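Local coordinates for putative uncharacterized protein ECU08_1170 (Encephalitozoon cuniculi, PDB 3Q87) that binds a zinc ion and, as partner of the methyltransferase Mtq2, probably activates it for methylation of the translation termination factor eRF1, at residues K12-M17 and D103-I108; L107-K112 and V119-S124. One frame throughout, in Å; residues are numbered along the deposited sequence.

Contact 1: residues K12-M17 and D103-I108; sequences KRCSFM and DMCGLI. With ZN (zinc ion), chain C.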
# COMPACT_ATOMS: atom_id res chain seq x y z
N LYS A 12 10.30 2.44 -8.83
CA LYS A 12 9.96 3.83 -8.57
C LYS A 12 10.71 4.78 -9.50
O LYS A 12 10.50 5.99 -9.47
CB LYS A 12 10.23 4.17 -7.11
CG LYS A 12 11.71 4.29 -6.78
CD LYS A 12 11.92 4.76 -5.35
CE LYS A 12 13.39 4.70 -4.98
NZ LYS A 12 13.56 5.11 -3.55
N ARG A 13 11.60 4.22 -10.32
CA ARG A 13 12.43 5.02 -11.21
C ARG A 13 11.94 4.94 -12.66
O ARG A 13 11.80 5.96 -13.34
CB ARG A 13 13.88 4.55 -11.13
CG ARG A 13 14.70 4.99 -12.33
CD ARG A 13 15.95 4.13 -12.47
NE ARG A 13 16.96 4.59 -11.54
CZ ARG A 13 17.89 3.82 -10.99
NH1 ARG A 13 17.94 2.52 -11.25
NH2 ARG A 13 18.77 4.37 -10.16
N CYS A 14 11.67 3.73 -13.13
CA CYS A 14 11.09 3.55 -14.46
C CYS A 14 9.68 4.14 -14.52
O CYS A 14 8.87 3.96 -13.62
CB CYS A 14 11.11 2.07 -14.87
SG CYS A 14 12.80 1.41 -15.06
N SER A 15 9.40 4.89 -15.59
CA SER A 15 8.14 5.62 -15.72
C SER A 15 7.09 4.77 -16.41
O SER A 15 6.03 5.25 -16.79
CB SER A 15 8.39 6.88 -16.53
OG SER A 15 9.06 6.54 -17.72
N PHE A 16 7.41 3.49 -16.60
CA PHE A 16 6.50 2.54 -17.21
C PHE A 16 6.58 1.27 -16.39
O PHE A 16 7.55 1.07 -15.67
CB PHE A 16 6.91 2.25 -18.65
CG PHE A 16 8.39 1.96 -18.81
CD1 PHE A 16 8.84 0.67 -19.07
CD2 PHE A 16 9.33 2.97 -18.67
CE1 PHE A 16 10.19 0.40 -19.19
CE2 PHE A 16 10.68 2.71 -18.80
CZ PHE A 16 11.12 1.42 -19.07
N MET A 17 5.56 0.41 -16.49
CA MET A 17 5.61 -0.88 -15.81
C MET A 17 6.78 -1.71 -16.30
O MET A 17 7.08 -1.74 -17.49
CB MET A 17 4.32 -1.69 -16.04
CG MET A 17 3.16 -1.36 -15.10
SD MET A 17 3.53 -1.53 -13.34
CE MET A 17 3.89 0.17 -12.96
N ASP A 103 13.58 -5.45 -13.65
CA ASP A 103 14.26 -6.10 -14.77
C ASP A 103 14.78 -5.11 -15.80
O ASP A 103 15.62 -5.48 -16.62
CB ASP A 103 13.37 -7.16 -15.43
CG ASP A 103 12.17 -6.56 -16.16
OD1 ASP A 103 11.89 -5.35 -15.98
OD2 ASP A 103 11.50 -7.28 -16.92
N MET A 104 14.30 -3.87 -15.77
CA MET A 104 14.73 -2.89 -16.77
C MET A 104 15.91 -2.02 -16.32
O MET A 104 16.84 -1.81 -17.09
CB MET A 104 13.57 -2.01 -17.23
CG MET A 104 12.48 -2.77 -17.98
SD MET A 104 13.00 -3.38 -19.60
CE MET A 104 13.53 -1.83 -20.34
N CYS A 105 15.86 -1.51 -15.09
CA CYS A 105 16.93 -0.62 -14.64
C CYS A 105 17.79 -1.25 -13.55
O CYS A 105 18.78 -0.66 -13.13
CB CYS A 105 16.36 0.70 -14.15
SG CYS A 105 15.61 0.54 -12.52
N GLY A 106 17.42 -2.45 -13.09
CA GLY A 106 18.18 -3.12 -12.05
C GLY A 106 18.07 -2.57 -10.62
O GLY A 106 18.75 -3.04 -9.73
N LEU A 107 17.23 -1.57 -10.41
CA LEU A 107 16.97 -1.07 -9.06
C LEU A 107 16.53 -2.21 -8.13
O LEU A 107 15.71 -3.05 -8.50
CB LEU A 107 15.90 0.01 -9.09
CG LEU A 107 15.62 0.73 -7.77
CD1 LEU A 107 16.75 1.70 -7.48
CD2 LEU A 107 14.29 1.48 -7.82
N ILE A 108 17.07 -2.22 -6.92
CA ILE A 108 16.80 -3.27 -5.94
C ILE A 108 16.06 -2.76 -4.71
O ILE A 108 16.51 -1.81 -4.06
CB ILE A 108 18.10 -3.86 -5.39
CG1 ILE A 108 18.99 -4.42 -6.50
CG2 ILE A 108 17.80 -4.91 -4.34
CD1 ILE A 108 18.43 -5.63 -7.13
ZN ZN C . 13.34 0.21 -13.00
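Two knuckle loops of a four-cysteine zinc site face each other here, and Cys14 and Cys105 reach the same zinc ion from opposite segments. Cys14 SG lies 2.4 Å from the zinc and Cys105 SG 2.3 Å from it; Cys11 and Cys102 supply the other two sulfurs. The two sulfurs reach the metal by different first torsions, Cys105 SG between the backbone N and the carbonyl carbon (chi1 76°), Cys14 SG anti to the carbonyl carbon. The Cys105 thiolate also accepts two hydrogen bonds. Arg13 NH1 donates to Cys105 SG across the contact (3.3 Å, N-H...S 155°), with the sulfur at the guanidinium edge, close to its plane, and Leu107 N donates to Cys105 SG from within its own loop (3.4 Å). These two N-H donors, one of them on a cationic guanidinium, probably offset part of the negative charge on the sulfur. Each pair of ligands comes from a CxxC sequence, and strands 20-24 and 98-102 lie next to these loops, consistent with the zinc beta-ribbon of Trm112-like proteins. Leu107 lays CD1 over one face of the Arg13 guanidinium, while its other methyl, CD2, touches Lys12 CG at 4.0 Å, the two side chains crossing at about a right angle. The far ends of both basic residues are held by residues that follow strand 115-117: Arg13 NH2 by a salt bridge to Glu123, Lys12 NZ by a hydrogen bond to Thr118 O. Beyond Cys14, Phe16 CE1 meets Met104 CG at 4.1 Å, an oblique apolar contact near the surface.

Contact 2: residues L107-K112 and V119-S124; sequences LIYPIK and VDTVES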
# COMPACT_ATOMS: atom_id res chain seq x y z
N LEU A 107 17.23 -1.57 -10.41
CA LEU A 107 16.97 -1.07 -9.06
C LEU A 107 16.53 -2.21 -8.13
O LEU A 107 15.71 -3.05 -8.50
CB LEU A 107 15.90 0.01 -9.09
CG LEU A 107 15.62 0.73 -7.77
CD1 LEU A 107 16.75 1.70 -7.48
CD2 LEU A 107 14.29 1.48 -7.82
N ILE A 108 17.07 -2.22 -6.92
CA ILE A 108 16.80 -3.27 -5.94
C ILE A 108 16.06 -2.76 -4.71
O ILE A 108 16.51 -1.81 -4.06
CB ILE A 108 18.10 -3.86 -5.39
CG1 ILE A 108 18.99 -4.42 -6.50
CG2 ILE A 108 17.80 -4.91 -4.34
CD1 ILE A 108 18.43 -5.63 -7.13
N TYR A 109 14.96 -3.42 -4.38
CA TYR A 109 14.25 -3.23 -3.12
C TYR A 109 14.58 -4.40 -2.18
O TYR A 109 14.11 -5.52 -2.37
CB TYR A 109 12.74 -3.23 -3.33
CG TYR A 109 12.14 -2.12 -4.19
CD1 TYR A 109 12.76 -0.89 -4.33
CD2 TYR A 109 10.91 -2.31 -4.81
CE1 TYR A 109 12.19 0.11 -5.09
CE2 TYR A 109 10.32 -1.31 -5.58
CZ TYR A 109 10.96 -0.11 -5.71
OH TYR A 109 10.37 0.87 -6.46
N PRO A 110 15.38 -4.15 -1.15
CA PRO A 110 15.63 -5.24 -0.20
C PRO A 110 14.33 -5.61 0.51
O PRO A 110 13.45 -4.78 0.69
CB PRO A 110 16.60 -4.61 0.81
CG PRO A 110 17.20 -3.43 0.09
CD PRO A 110 16.09 -2.92 -0.78
N ILE A 111 14.22 -6.87 0.90
CA ILE A 111 13.14 -7.33 1.76
C ILE A 111 13.83 -7.77 3.04
O ILE A 111 14.67 -8.66 3.03
CB ILE A 111 12.37 -8.50 1.10
CG1 ILE A 111 11.69 -8.03 -0.19
CG2 ILE A 111 11.36 -9.11 2.08
CD1 ILE A 111 11.23 -9.18 -1.09
N LYS A 112 13.48 -7.11 4.15
CA LYS A 112 14.17 -7.32 5.41
C LYS A 112 13.16 -7.44 6.55
O LYS A 112 12.41 -6.51 6.82
CB LYS A 112 15.13 -6.14 5.64
CG LYS A 112 15.88 -6.18 6.96
CD LYS A 112 16.64 -4.87 7.19
CE LYS A 112 17.12 -4.72 8.63
NZ LYS A 112 17.68 -3.35 8.87
N VAL A 119 12.79 2.71 -0.09
CA VAL A 119 13.38 4.03 0.10
C VAL A 119 14.89 3.90 0.00
O VAL A 119 15.51 4.57 -0.80
CB VAL A 119 12.99 4.66 1.46
CG1 VAL A 119 13.63 6.06 1.61
CG2 VAL A 119 11.48 4.76 1.59
N ASP A 120 15.46 3.02 0.81
CA ASP A 120 16.90 2.79 0.79
C ASP A 120 17.23 1.66 -0.18
O ASP A 120 17.29 0.49 0.20
CB ASP A 120 17.44 2.50 2.19
CG ASP A 120 17.26 3.68 3.14
OD1 ASP A 120 17.31 4.84 2.68
OD2 ASP A 120 17.07 3.45 4.36
N THR A 121 17.40 2.02 -1.44
CA THR A 121 17.54 1.05 -2.50
C THR A 121 19.00 0.71 -2.81
O THR A 121 19.92 1.37 -2.34
CB THR A 121 16.88 1.56 -3.77
OG1 THR A 121 17.37 2.87 -4.08
CG2 THR A 121 15.38 1.62 -3.58
N VAL A 122 19.19 -0.33 -3.62
CA VAL A 122 20.50 -0.74 -4.09
C VAL A 122 20.48 -0.73 -5.62
O VAL A 122 19.46 -1.02 -6.23
CB VAL A 122 20.83 -2.17 -3.61
CG1 VAL A 122 22.25 -2.53 -3.92
CG2 VAL A 122 20.58 -2.30 -2.12
N GLU A 123 21.61 -0.39 -6.24
CA GLU A 123 21.77 -0.53 -7.68
C GLU A 123 22.46 -1.84 -8.02
O GLU A 123 23.35 -2.27 -7.31
CB GLU A 123 22.61 0.62 -8.23
CG GLU A 123 22.05 2.00 -7.96
CD GLU A 123 20.73 2.22 -8.65
OE1 GLU A 123 20.44 1.52 -9.65
OE2 GLU A 123 19.96 3.10 -8.20
N SER A 124 22.08 -2.45 -9.13
CA SER A 124 22.69 -3.72 -9.52
C SER A 124 23.26 -3.64 -10.91
O SER A 124 23.93 -4.57 -11.36
CB SER A 124 21.66 -4.85 -9.46
OG SER A 124 20.74 -4.76 -10.54
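Ile108 and Val122 form a single antiparallel bridge, a hydrogen-bonded pair in which each residue donates one backbone bond and accepts one. Ile108 N donates to Val122 O at 2.8 Å, bent at the hydrogen (145°), and Val122 N returns a straighter bond to Ile108 O (3.1 Å, 165°). Their side chains pack beside this ring of bonds, Ile108 CB lying 3.7 Å from Val122 CB. Ser124 CB adds a contact to Ile108 CG1, while Ser124 OG probably hydrogen-bonds Gly106 O. Toward the other end, Pro110, which has no N-H to offer, sets its CD 3.7 Å from Asp120 O and its CG near Val122 CG2. The backbone N atoms of Val119 and Asp120 both donate to Glu117 OE2. With Thr121 OG1 between the backbone N and the carbonyl carbon (chi1 53°), CG2 lies anti to the carbonyl carbon and meets Tyr109 CD1 at 3.7 Å, in the plane of the ring at its edge; the two side chains run side by side in the same direction. Tyr109 OH hydrogen-bonds Lys10 O. Leu107 CD1 packs against two oxygens, Thr121 OG1 and Glu123 OE2, each 3.6 Å away; Glu123 OE1 is hydrogen-bonded elsewhere. Asp120 OD2 forms a salt bridge with Arg67 of the methyltransferase chain; Val119 packs on the same Arg67 and Tyr109 on Ser73 of that chain. Strand 108-112 is flanked on one edge by 98-102, Tyr109 making backbone hydrogen bonds with Leu100, and on the other by 115-117, whose irregular continuation 119-124 pairs along the same edge at Ile108.

How the contacts relate
Contacts 1 and 2 lie about 11 Å apart between centres, on the same side of the chain's centre, and share Leu107 and Ile108, where the zinc loop runs into strand 108-112. Along the chain, 12-17 comes first, before strand 20-24; 103-108 follows after 85 intervening residues, 107-112 carries it on into its strand, and 119-124, after strand 115-117, stops one residue short of the C-terminus. The C-terminal segment therefore returns to the metal site: Arg13 NH2 and Glu123 OE2 form a salt bridge of 2.6 Å. The tail of the chain is thereby tied back to the zinc loops, and both contacts also reach the methyltransferase chain.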